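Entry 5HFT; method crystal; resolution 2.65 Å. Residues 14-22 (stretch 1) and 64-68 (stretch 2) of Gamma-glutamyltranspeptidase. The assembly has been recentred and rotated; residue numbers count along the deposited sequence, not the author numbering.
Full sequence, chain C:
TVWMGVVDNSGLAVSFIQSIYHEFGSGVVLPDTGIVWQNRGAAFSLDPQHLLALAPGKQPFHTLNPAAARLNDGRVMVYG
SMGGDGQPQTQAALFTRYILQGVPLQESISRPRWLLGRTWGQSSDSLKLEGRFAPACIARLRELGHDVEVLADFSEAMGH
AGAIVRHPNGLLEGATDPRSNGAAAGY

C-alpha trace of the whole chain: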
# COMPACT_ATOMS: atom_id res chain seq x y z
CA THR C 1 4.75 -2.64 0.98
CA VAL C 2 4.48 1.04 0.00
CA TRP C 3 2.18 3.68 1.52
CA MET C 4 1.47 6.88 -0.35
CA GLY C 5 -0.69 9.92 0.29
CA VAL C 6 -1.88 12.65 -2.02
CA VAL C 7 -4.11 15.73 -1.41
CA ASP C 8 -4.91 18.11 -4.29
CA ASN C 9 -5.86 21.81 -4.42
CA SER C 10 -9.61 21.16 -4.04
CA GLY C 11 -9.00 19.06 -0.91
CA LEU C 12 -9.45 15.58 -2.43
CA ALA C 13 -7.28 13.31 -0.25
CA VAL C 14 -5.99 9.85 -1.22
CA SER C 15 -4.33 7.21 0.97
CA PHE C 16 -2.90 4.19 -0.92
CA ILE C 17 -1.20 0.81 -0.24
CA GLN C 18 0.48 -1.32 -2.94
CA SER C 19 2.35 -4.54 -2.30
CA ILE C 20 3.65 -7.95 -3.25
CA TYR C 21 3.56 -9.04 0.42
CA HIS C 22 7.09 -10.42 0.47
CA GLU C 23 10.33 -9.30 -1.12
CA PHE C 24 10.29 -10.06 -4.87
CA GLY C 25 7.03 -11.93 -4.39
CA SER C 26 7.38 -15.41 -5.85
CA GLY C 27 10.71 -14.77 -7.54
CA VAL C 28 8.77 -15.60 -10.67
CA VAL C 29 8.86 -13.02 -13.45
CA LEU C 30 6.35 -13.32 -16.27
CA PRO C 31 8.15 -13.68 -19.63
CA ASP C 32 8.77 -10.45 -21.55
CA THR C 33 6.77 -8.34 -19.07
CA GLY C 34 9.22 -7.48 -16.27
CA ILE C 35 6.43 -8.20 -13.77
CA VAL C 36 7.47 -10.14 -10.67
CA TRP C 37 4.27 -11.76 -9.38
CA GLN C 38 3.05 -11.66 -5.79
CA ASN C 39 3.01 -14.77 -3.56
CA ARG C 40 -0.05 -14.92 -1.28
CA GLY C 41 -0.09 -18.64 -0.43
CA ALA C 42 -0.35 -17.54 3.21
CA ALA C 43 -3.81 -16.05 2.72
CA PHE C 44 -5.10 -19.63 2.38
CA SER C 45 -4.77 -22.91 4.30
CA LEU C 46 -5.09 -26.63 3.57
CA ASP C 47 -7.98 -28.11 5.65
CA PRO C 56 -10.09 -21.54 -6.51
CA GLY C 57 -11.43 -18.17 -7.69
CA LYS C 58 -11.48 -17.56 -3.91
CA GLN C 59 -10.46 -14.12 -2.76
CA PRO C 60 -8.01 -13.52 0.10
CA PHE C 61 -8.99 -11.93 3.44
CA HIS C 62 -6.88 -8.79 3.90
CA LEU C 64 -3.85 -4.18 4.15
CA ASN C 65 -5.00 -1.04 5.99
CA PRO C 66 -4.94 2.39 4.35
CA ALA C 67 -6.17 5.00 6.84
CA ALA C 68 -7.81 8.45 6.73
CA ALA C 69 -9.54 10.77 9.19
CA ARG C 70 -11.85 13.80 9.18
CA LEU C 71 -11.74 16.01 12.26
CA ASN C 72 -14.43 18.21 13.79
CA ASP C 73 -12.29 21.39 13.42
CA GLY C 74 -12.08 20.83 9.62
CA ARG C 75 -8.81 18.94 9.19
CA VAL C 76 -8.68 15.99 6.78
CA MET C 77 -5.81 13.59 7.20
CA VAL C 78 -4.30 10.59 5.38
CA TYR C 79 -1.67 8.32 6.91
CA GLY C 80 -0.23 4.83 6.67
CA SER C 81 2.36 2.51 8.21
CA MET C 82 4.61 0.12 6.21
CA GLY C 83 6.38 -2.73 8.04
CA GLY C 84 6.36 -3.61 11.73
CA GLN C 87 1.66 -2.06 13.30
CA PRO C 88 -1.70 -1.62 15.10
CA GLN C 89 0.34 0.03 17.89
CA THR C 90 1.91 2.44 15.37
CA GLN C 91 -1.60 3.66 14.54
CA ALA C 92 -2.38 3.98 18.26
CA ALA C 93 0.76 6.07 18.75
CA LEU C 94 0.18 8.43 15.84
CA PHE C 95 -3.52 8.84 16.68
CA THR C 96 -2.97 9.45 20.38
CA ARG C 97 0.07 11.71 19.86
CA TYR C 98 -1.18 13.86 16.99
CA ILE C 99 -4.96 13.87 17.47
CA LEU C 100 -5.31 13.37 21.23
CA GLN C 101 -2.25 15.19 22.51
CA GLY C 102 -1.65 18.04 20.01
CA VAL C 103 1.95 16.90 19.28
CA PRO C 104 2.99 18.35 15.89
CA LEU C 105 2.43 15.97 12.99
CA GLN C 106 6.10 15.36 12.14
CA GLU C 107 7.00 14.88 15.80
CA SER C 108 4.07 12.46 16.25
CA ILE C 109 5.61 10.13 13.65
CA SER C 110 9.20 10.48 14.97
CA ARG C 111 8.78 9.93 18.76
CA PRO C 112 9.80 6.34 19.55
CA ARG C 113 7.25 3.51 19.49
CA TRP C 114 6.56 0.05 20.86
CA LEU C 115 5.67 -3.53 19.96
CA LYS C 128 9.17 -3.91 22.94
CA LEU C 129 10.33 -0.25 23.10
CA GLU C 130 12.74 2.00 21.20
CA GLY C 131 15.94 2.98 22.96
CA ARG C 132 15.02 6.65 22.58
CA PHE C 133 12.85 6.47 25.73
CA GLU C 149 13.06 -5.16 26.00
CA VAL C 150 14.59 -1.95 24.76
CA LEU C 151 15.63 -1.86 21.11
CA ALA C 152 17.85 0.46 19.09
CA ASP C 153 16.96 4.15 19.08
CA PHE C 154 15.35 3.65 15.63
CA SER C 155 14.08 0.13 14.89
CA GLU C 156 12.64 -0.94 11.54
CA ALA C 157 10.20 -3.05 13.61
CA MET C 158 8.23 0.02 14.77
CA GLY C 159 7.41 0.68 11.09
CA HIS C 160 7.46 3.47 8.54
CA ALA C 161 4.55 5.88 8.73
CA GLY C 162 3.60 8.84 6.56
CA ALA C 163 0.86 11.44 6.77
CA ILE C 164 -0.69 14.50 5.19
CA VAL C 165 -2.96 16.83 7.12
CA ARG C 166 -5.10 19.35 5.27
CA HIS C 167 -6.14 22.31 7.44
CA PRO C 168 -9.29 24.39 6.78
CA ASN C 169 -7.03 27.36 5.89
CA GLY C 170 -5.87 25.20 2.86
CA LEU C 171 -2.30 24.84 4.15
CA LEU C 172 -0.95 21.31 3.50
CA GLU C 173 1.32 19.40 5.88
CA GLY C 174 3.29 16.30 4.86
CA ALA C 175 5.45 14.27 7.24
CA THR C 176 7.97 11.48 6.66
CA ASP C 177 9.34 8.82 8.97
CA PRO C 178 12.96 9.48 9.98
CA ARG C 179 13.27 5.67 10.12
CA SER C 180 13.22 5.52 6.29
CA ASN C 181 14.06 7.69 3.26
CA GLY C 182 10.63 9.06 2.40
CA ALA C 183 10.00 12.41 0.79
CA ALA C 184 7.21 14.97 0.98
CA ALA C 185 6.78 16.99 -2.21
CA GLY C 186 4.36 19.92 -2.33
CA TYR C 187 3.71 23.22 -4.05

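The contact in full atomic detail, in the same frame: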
# COMPACT_ATOMS: atom_id res chain seq x y z
N VAL C 14 -6.13 11.25 -0.85
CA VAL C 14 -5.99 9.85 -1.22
C VAL C 14 -4.94 9.19 -0.33
O VAL C 14 -3.84 9.72 -0.16
CB VAL C 14 -5.60 9.70 -2.71
CG1 VAL C 14 -5.55 8.24 -3.12
CG2 VAL C 14 -6.57 10.48 -3.59
N SER C 15 -5.28 8.03 0.23
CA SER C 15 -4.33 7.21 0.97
C SER C 15 -4.30 5.81 0.34
O SER C 15 -5.35 5.18 0.16
CB SER C 15 -4.71 7.14 2.44
OG SER C 15 -3.79 6.31 3.13
N PHE C 16 -3.08 5.33 -0.01
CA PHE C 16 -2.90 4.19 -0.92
C PHE C 16 -1.85 3.20 -0.42
O PHE C 16 -0.81 3.61 0.10
CB PHE C 16 -2.49 4.72 -2.31
CG PHE C 16 -2.20 3.66 -3.32
CD1 PHE C 16 -3.14 2.70 -3.63
CD2 PHE C 16 -1.02 3.67 -4.03
CE1 PHE C 16 -2.87 1.73 -4.58
CE2 PHE C 16 -0.75 2.72 -5.00
CZ PHE C 16 -1.67 1.76 -5.28
N ILE C 17 -2.14 1.90 -0.53
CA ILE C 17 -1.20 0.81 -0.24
C ILE C 17 -1.09 -0.09 -1.47
O ILE C 17 -2.09 -0.44 -2.10
CB ILE C 17 -1.62 -0.03 0.98
CG1 ILE C 17 -1.59 0.79 2.28
CG2 ILE C 17 -0.76 -1.28 1.12
CD1 ILE C 17 -1.72 -0.06 3.54
N GLN C 18 0.14 -0.49 -1.79
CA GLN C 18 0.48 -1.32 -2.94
C GLN C 18 1.55 -2.28 -2.49
O GLN C 18 2.43 -1.89 -1.71
CB GLN C 18 0.95 -0.44 -4.11
CG GLN C 18 1.47 -1.17 -5.31
CD GLN C 18 1.55 -0.29 -6.54
OE1 GLN C 18 0.54 -0.07 -7.24
NE2 GLN C 18 2.74 0.21 -6.82
N SER C 19 1.49 -3.55 -2.93
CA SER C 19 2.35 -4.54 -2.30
C SER C 19 2.42 -5.84 -3.08
O SER C 19 1.49 -6.21 -3.81
CB SER C 19 1.87 -4.86 -0.88
OG SER C 19 2.60 -5.93 -0.34
N ILE C 20 3.53 -6.55 -2.90
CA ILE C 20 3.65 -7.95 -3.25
C ILE C 20 3.93 -8.82 -2.01
O ILE C 20 4.39 -9.91 -2.14
CB ILE C 20 4.69 -8.17 -4.36
CG1 ILE C 20 6.07 -7.66 -3.94
CG2 ILE C 20 4.21 -7.49 -5.63
CD1 ILE C 20 7.10 -7.63 -5.07
N TYR C 21 3.70 -8.27 -0.81
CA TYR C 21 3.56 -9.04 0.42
C TYR C 21 4.87 -9.58 0.97
O TYR C 21 5.06 -9.68 2.19
CB TYR C 21 2.54 -10.17 0.22
CG TYR C 21 1.16 -9.62 0.01
CD1 TYR C 21 0.33 -9.32 1.09
CD2 TYR C 21 0.70 -9.34 -1.27
CE1 TYR C 21 -0.91 -8.78 0.91
CE2 TYR C 21 -0.55 -8.79 -1.46
CZ TYR C 21 -1.35 -8.51 -0.38
OH TYR C 21 -2.60 -7.95 -0.58
N HIS C 22 5.78 -9.94 0.08
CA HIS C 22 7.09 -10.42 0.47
C HIS C 22 8.08 -9.93 -0.58
O HIS C 22 7.71 -9.62 -1.72
CB HIS C 22 7.14 -11.97 0.59
CG HIS C 22 5.95 -12.57 1.27
ND1 HIS C 22 4.86 -13.08 0.58
CD2 HIS C 22 5.67 -12.76 2.59
CE1 HIS C 22 3.96 -13.52 1.43
NE2 HIS C 22 4.42 -13.34 2.66
N LEU C 64 -4.69 -5.31 3.74
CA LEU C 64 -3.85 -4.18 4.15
C LEU C 64 -4.70 -2.94 4.44
O LEU C 64 -5.75 -2.76 3.84
CB LEU C 64 -2.81 -3.90 3.08
CG LEU C 64 -1.85 -5.06 2.87
CD1 LEU C 64 -0.94 -4.82 1.70
CD2 LEU C 64 -1.03 -5.28 4.12
N ASN C 65 -4.19 -2.04 5.30
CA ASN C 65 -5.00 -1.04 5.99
C ASN C 65 -4.55 0.38 5.65
O ASN C 65 -3.85 1.02 6.45
CB ASN C 65 -4.91 -1.29 7.50
CG ASN C 65 -5.87 -0.41 8.31
OD1 ASN C 65 -6.21 0.70 7.89
ND2 ASN C 65 -6.31 -0.91 9.48
N PRO C 66 -5.01 0.94 4.53
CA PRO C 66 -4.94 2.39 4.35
C PRO C 66 -5.82 3.07 5.39
O PRO C 66 -6.84 2.51 5.81
CB PRO C 66 -5.51 2.61 2.94
CG PRO C 66 -5.51 1.29 2.31
CD PRO C 66 -5.65 0.28 3.39
N ALA C 67 -5.42 4.28 5.82
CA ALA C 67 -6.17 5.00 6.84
C ALA C 67 -6.36 6.46 6.44
O ALA C 67 -5.59 7.02 5.66
CB ALA C 67 -5.50 4.91 8.21
N ALA C 68 -7.43 7.06 6.98
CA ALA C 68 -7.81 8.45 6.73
C ALA C 68 -8.73 8.92 7.84
O ALA C 68 -9.45 8.12 8.43
CB ALA C 68 -8.52 8.63 5.39

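Residues 14 to 19 form the end of a β-strand, and the segment from Leu64 to Ala68 runs past it in nearly the opposite direction, the two paths lying 162° apart. They do not pair as neighbouring strands: no hydrogen bond joins them, and even at the closest register the CA atoms of Ser15 and Pro66 are 5.9 Å apart. Side chains and some main-chain atoms meet between the two paths; the contact buries 351 Å², both sides summed.

The extended backbone of stretch 1 alternates its side chains. Val14, Phe16 and Gln18 point away from the second segment, whereas Ser15, Ile17 and Ser19 point toward it. Ser15 O lies 3.8 Å from Pro66 CB, and Ser15 OG is 4.1 Å from the same carbon. Ser15 OG lies 3.2 Å from Ala67 O, a near approach that is not a hydrogen bond; this hydroxyl is satisfied elsewhere in the structure.

Ile17 is the centre of the contact, and its branched side chain reaches Leu64, Asn65 and Pro66. Ile17 CG2 lies 3.6 Å from Leu64 CD1, and Ile17 CD1 is 3.6 Å from Asn65 C, 3.6 Å from Pro66 N and 3.9 Å from Pro66 CD. Proline's ring carbons offer an apolar surface to the isoleucine methyl.

At Ser19, the side chain meets Leu64, whose CD1 sits 3.8 Å from Ser19 CB. The hydroxyl serves the chain's own turn: Tyr21 N donates to Ser19 OG at 2.6 Å, just where the strand gives way to loop. Tyr21 leaves CA sideways, but its ring comes nearer the second segment, bringing Tyr21 CE1 to 4.0 Å from Leu64 CD1 in an oblique apolar contact. That single leucine methyl thus touches Ile17, Ser19 and Tyr21 together.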